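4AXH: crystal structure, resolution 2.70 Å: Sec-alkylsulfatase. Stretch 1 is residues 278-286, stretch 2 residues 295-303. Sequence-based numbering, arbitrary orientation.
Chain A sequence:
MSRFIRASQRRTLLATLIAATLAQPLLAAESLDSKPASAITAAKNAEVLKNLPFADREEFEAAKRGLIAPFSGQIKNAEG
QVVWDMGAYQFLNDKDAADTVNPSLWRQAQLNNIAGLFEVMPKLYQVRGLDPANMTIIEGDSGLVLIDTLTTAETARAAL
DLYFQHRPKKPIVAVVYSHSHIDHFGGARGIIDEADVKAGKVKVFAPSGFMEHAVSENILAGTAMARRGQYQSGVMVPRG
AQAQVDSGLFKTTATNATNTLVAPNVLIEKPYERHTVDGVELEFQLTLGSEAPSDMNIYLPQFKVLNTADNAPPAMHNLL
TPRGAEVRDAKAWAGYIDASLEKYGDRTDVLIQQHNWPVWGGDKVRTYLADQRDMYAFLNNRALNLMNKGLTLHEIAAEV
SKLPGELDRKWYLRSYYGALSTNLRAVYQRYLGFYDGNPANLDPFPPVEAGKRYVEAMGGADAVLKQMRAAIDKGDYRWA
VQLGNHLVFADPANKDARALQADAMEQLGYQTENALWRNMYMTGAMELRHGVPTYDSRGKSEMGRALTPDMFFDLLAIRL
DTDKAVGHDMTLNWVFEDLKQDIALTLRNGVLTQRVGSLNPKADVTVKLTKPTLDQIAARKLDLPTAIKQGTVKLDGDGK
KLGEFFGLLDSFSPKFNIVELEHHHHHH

Stretch 1, residues 278-286: DGVELEFQL
Stretch 2, residues 295-303: DMNIYLPQF

The two stretches form an antiparallel β-ladder. Stretch 1 is extended through Leu 286, and stretch 2 is a strand from Met 296 to Leu 300; their axes approach to 4.5 Å, with N-to-C directions 157° apart. Phi/psi values lie in the beta region, for example -104/137 at Phe 284, -119/112 at Gln 285 and -129/115 at Ile 298, with Met 296 more fully extended (-167/160), Leu 286 at -65/123 and Leu 300 at -114/89. Glu 283 faces Tyr 299 and Gln 285 faces Asn 297 as hydrogen-bonded pairs (CA-CA 5.1 Å each). Phe 284 opposite Ile 298 (CA-CA 4.6 Å) and Leu 286 opposite Met 296 (CA-CA 4.3 Å) are the closer, non-hydrogen-bonded pairs.

Each wide pair closes a ring of two bonds: Glu 283 N to Tyr 299 O is 3.1 Å and Tyr 299 N to Glu 283 O 2.7 Å; Gln 285 N to Asn 297 O is 3.0 Å and Asn 297 N to Gln 285 O 2.9 Å. Between the rings, Phe 284 CA lies 3.3 Å from Asn 297 O and Ile 298 CA 3.4 Å from Glu 283 O, in CA-H...O contacts. Beyond the ladder, Pro 301 (-55/-36) and Gln 302 (-67/-34) adopt helical angles, while Gly 279 has positive phi (67/34), which favours glycine.

Side chains alternate between the sheet faces. Phe 284 (m, chi2 -75°), Ile 298 (chi1 m, chi2 104°) and Met 296 (p, t, t) share one face and suit its apolar packing. Phe 284 CD1 meets Ile 298 CG1 at the ring edge at 3.6 Å and Met 296 CE, also at 3.6 Å; Met 296 SD lies 4.9 Å from the ring centroid, obliquely. Leu 282 and Leu 300, both m, t, extend the apolar contact, CD2 to CD2 at 3.6 Å.

The face bearing Glu 283, Gln 285, Asn 297 and Tyr 299 is more polar. Gln 285 (t, t, chi3 12°) and Asn 297 (m, chi2 -40°) match amide to amide: Asn 297 ND2 donates to Gln 285 OE1 at 2.9 Å, saving buried polar groups from going unpaired. Glu 283 (t, t, chi3 -10°) is buried, but its carboxylate is hydrogen-bonded elsewhere in the structure.

Gln 302 (m, t, chi3 -12°) secures the open end. Its OE1 accepts from Glu 281 N at 3.2 Å, while its NE2 donates to Glu 281 OE2 at 3.2 Å and weakly to Gly 279 O at 3.4 Å; an amide suits this site by both donating and accepting. Glu 281 (chi1 -91°, chi2 t, chi3 74°) also passes Pro 301, OE1 to CG at 3.7 Å. Altogether 777 Å² is buried, both sides summed.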

# COMPACT_ATOMS: atom_id res chain seq x y z
N ASP A 278 -9.64 -20.06 -35.03
CA ASP A 278 -10.90 -20.67 -35.48
C ASP A 278 -11.85 -19.66 -36.14
O ASP A 278 -13.08 -19.73 -35.99
CB ASP A 278 -11.57 -21.50 -34.36
CG ASP A 278 -12.44 -22.63 -34.88
OD1 ASP A 278 -12.11 -23.21 -35.95
OD2 ASP A 278 -13.45 -22.95 -34.21
N GLY A 279 -11.27 -18.74 -36.90
CA GLY A 279 -12.01 -17.70 -37.61
C GLY A 279 -12.67 -16.72 -36.67
O GLY A 279 -13.77 -16.24 -36.95
N VAL A 280 -12.01 -16.44 -35.53
CA VAL A 280 -12.47 -15.53 -34.49
C VAL A 280 -11.35 -14.53 -34.28
O VAL A 280 -10.22 -14.92 -33.97
CB VAL A 280 -12.86 -16.27 -33.17
CG1 VAL A 280 -13.21 -15.30 -32.07
CG2 VAL A 280 -14.03 -17.23 -33.40
N GLU A 281 -11.66 -13.24 -34.49
CA GLU A 281 -10.71 -12.16 -34.31
C GLU A 281 -10.79 -11.71 -32.86
O GLU A 281 -11.88 -11.47 -32.32
CB GLU A 281 -11.04 -10.98 -35.24
CG GLU A 281 -10.37 -11.01 -36.60
CD GLU A 281 -10.95 -9.97 -37.54
OE1 GLU A 281 -10.65 -8.77 -37.36
OE2 GLU A 281 -11.73 -10.36 -38.44
N LEU A 282 -9.61 -11.59 -32.22
CA LEU A 282 -9.45 -11.17 -30.83
C LEU A 282 -8.39 -10.11 -30.77
O LEU A 282 -7.28 -10.33 -31.25
CB LEU A 282 -9.00 -12.35 -29.93
CG LEU A 282 -9.67 -13.71 -30.11
CD1 LEU A 282 -8.80 -14.82 -29.60
CD2 LEU A 282 -11.01 -13.75 -29.44
N GLU A 283 -8.74 -8.95 -30.19
CA GLU A 283 -7.82 -7.86 -29.90
C GLU A 283 -7.83 -7.80 -28.37
O GLU A 283 -8.89 -7.71 -27.73
CB GLU A 283 -8.28 -6.52 -30.50
CG GLU A 283 -7.25 -5.40 -30.35
CD GLU A 283 -7.46 -4.11 -31.13
OE1 GLU A 283 -8.36 -4.07 -32.00
OE2 GLU A 283 -6.71 -3.13 -30.88
N PHE A 284 -6.65 -7.96 -27.79
CA PHE A 284 -6.39 -7.93 -26.36
C PHE A 284 -5.74 -6.60 -26.00
O PHE A 284 -4.84 -6.15 -26.71
CB PHE A 284 -5.44 -9.08 -25.99
CG PHE A 284 -5.87 -10.49 -26.39
CD1 PHE A 284 -6.88 -11.15 -25.70
CD2 PHE A 284 -5.22 -11.16 -27.42
CE1 PHE A 284 -7.27 -12.44 -26.06
CE2 PHE A 284 -5.59 -12.47 -27.77
CZ PHE A 284 -6.63 -13.09 -27.10
N GLN A 285 -6.19 -5.99 -24.90
CA GLN A 285 -5.63 -4.74 -24.37
C GLN A 285 -5.10 -4.99 -22.96
O GLN A 285 -5.90 -5.23 -22.06
CB GLN A 285 -6.68 -3.62 -24.33
CG GLN A 285 -6.21 -2.35 -23.58
CD GLN A 285 -7.31 -1.43 -23.09
OE1 GLN A 285 -8.51 -1.77 -23.08
NE2 GLN A 285 -6.88 -0.24 -22.65
N LEU A 286 -3.77 -4.94 -22.76
CA LEU A 286 -3.20 -5.17 -21.45
C LEU A 286 -3.62 -4.08 -20.45
O LEU A 286 -3.37 -2.91 -20.70
CB LEU A 286 -1.66 -5.21 -21.53
CG LEU A 286 -0.96 -6.50 -22.00
CD1 LEU A 286 0.55 -6.31 -22.01
CD2 LEU A 286 -1.25 -7.65 -21.09
N ASP A 295 -3.62 -8.74 -16.13
CA ASP A 295 -4.99 -8.39 -16.53
C ASP A 295 -5.08 -7.84 -17.94
O ASP A 295 -4.14 -7.25 -18.44
CB ASP A 295 -5.48 -7.32 -15.52
CG ASP A 295 -6.93 -6.92 -15.50
OD1 ASP A 295 -7.78 -7.73 -15.94
OD2 ASP A 295 -7.22 -5.82 -15.02
N MET A 296 -6.26 -7.97 -18.56
CA MET A 296 -6.51 -7.48 -19.91
C MET A 296 -7.98 -7.45 -20.28
O MET A 296 -8.78 -8.17 -19.71
CB MET A 296 -5.70 -8.27 -20.97
CG MET A 296 -6.18 -9.68 -21.21
SD MET A 296 -4.96 -10.57 -22.16
CE MET A 296 -5.82 -12.14 -22.42
N ASN A 297 -8.31 -6.65 -21.31
CA ASN A 297 -9.65 -6.56 -21.90
C ASN A 297 -9.59 -7.28 -23.25
O ASN A 297 -8.51 -7.46 -23.82
CB ASN A 297 -10.10 -5.11 -22.09
CG ASN A 297 -10.25 -4.31 -20.82
OD1 ASN A 297 -10.74 -4.81 -19.80
ND2 ASN A 297 -9.89 -3.04 -20.88
N ILE A 298 -10.72 -7.73 -23.74
CA ILE A 298 -10.77 -8.46 -25.00
C ILE A 298 -11.84 -7.83 -25.89
O ILE A 298 -13.01 -7.83 -25.53
CB ILE A 298 -10.98 -9.98 -24.79
CG1 ILE A 298 -9.93 -10.56 -23.82
CG2 ILE A 298 -10.99 -10.75 -26.14
CD1 ILE A 298 -10.43 -10.83 -22.49
N TYR A 299 -11.42 -7.27 -27.02
CA TYR A 299 -12.36 -6.68 -27.97
C TYR A 299 -12.57 -7.70 -29.10
O TYR A 299 -11.67 -8.47 -29.43
CB TYR A 299 -11.88 -5.29 -28.47
CG TYR A 299 -12.72 -4.68 -29.57
CD1 TYR A 299 -13.99 -4.16 -29.30
CD2 TYR A 299 -12.22 -4.55 -30.86
CE1 TYR A 299 -14.75 -3.57 -30.32
CE2 TYR A 299 -12.97 -3.94 -31.88
CZ TYR A 299 -14.24 -3.46 -31.60
OH TYR A 299 -14.98 -2.93 -32.63
N LEU A 300 -13.79 -7.76 -29.60
CA LEU A 300 -14.17 -8.66 -30.67
C LEU A 300 -14.53 -7.81 -31.87
O LEU A 300 -15.69 -7.39 -32.01
CB LEU A 300 -15.31 -9.61 -30.25
CG LEU A 300 -14.97 -10.51 -29.08
CD1 LEU A 300 -16.18 -11.31 -28.66
CD2 LEU A 300 -13.79 -11.40 -29.40
N PRO A 301 -13.52 -7.51 -32.73
CA PRO A 301 -13.79 -6.65 -33.90
C PRO A 301 -14.91 -7.13 -34.82
O PRO A 301 -15.70 -6.31 -35.26
CB PRO A 301 -12.43 -6.48 -34.59
CG PRO A 301 -11.54 -7.48 -33.97
CD PRO A 301 -12.09 -7.88 -32.66
N GLN A 302 -15.05 -8.45 -34.99
CA GLN A 302 -16.09 -9.07 -35.83
C GLN A 302 -17.48 -8.87 -35.28
O GLN A 302 -18.44 -8.77 -36.05
CB GLN A 302 -15.85 -10.57 -36.00
CG GLN A 302 -14.58 -10.96 -36.74
CD GLN A 302 -14.17 -12.38 -36.43
OE1 GLN A 302 -14.68 -13.05 -35.50
NE2 GLN A 302 -13.22 -12.88 -37.18
N PHE A 303 -17.60 -8.85 -33.94
CA PHE A 303 -18.88 -8.77 -33.24
C PHE A 303 -19.24 -7.36 -32.76
O PHE A 303 -20.41 -7.13 -32.42
CB PHE A 303 -18.84 -9.72 -32.03
CG PHE A 303 -18.81 -11.19 -32.36
CD1 PHE A 303 -17.60 -11.82 -32.64
CD2 PHE A 303 -19.96 -11.95 -32.32
CE1 PHE A 303 -17.57 -13.17 -32.95
CE2 PHE A 303 -19.93 -13.31 -32.61
CZ PHE A 303 -18.73 -13.91 -32.93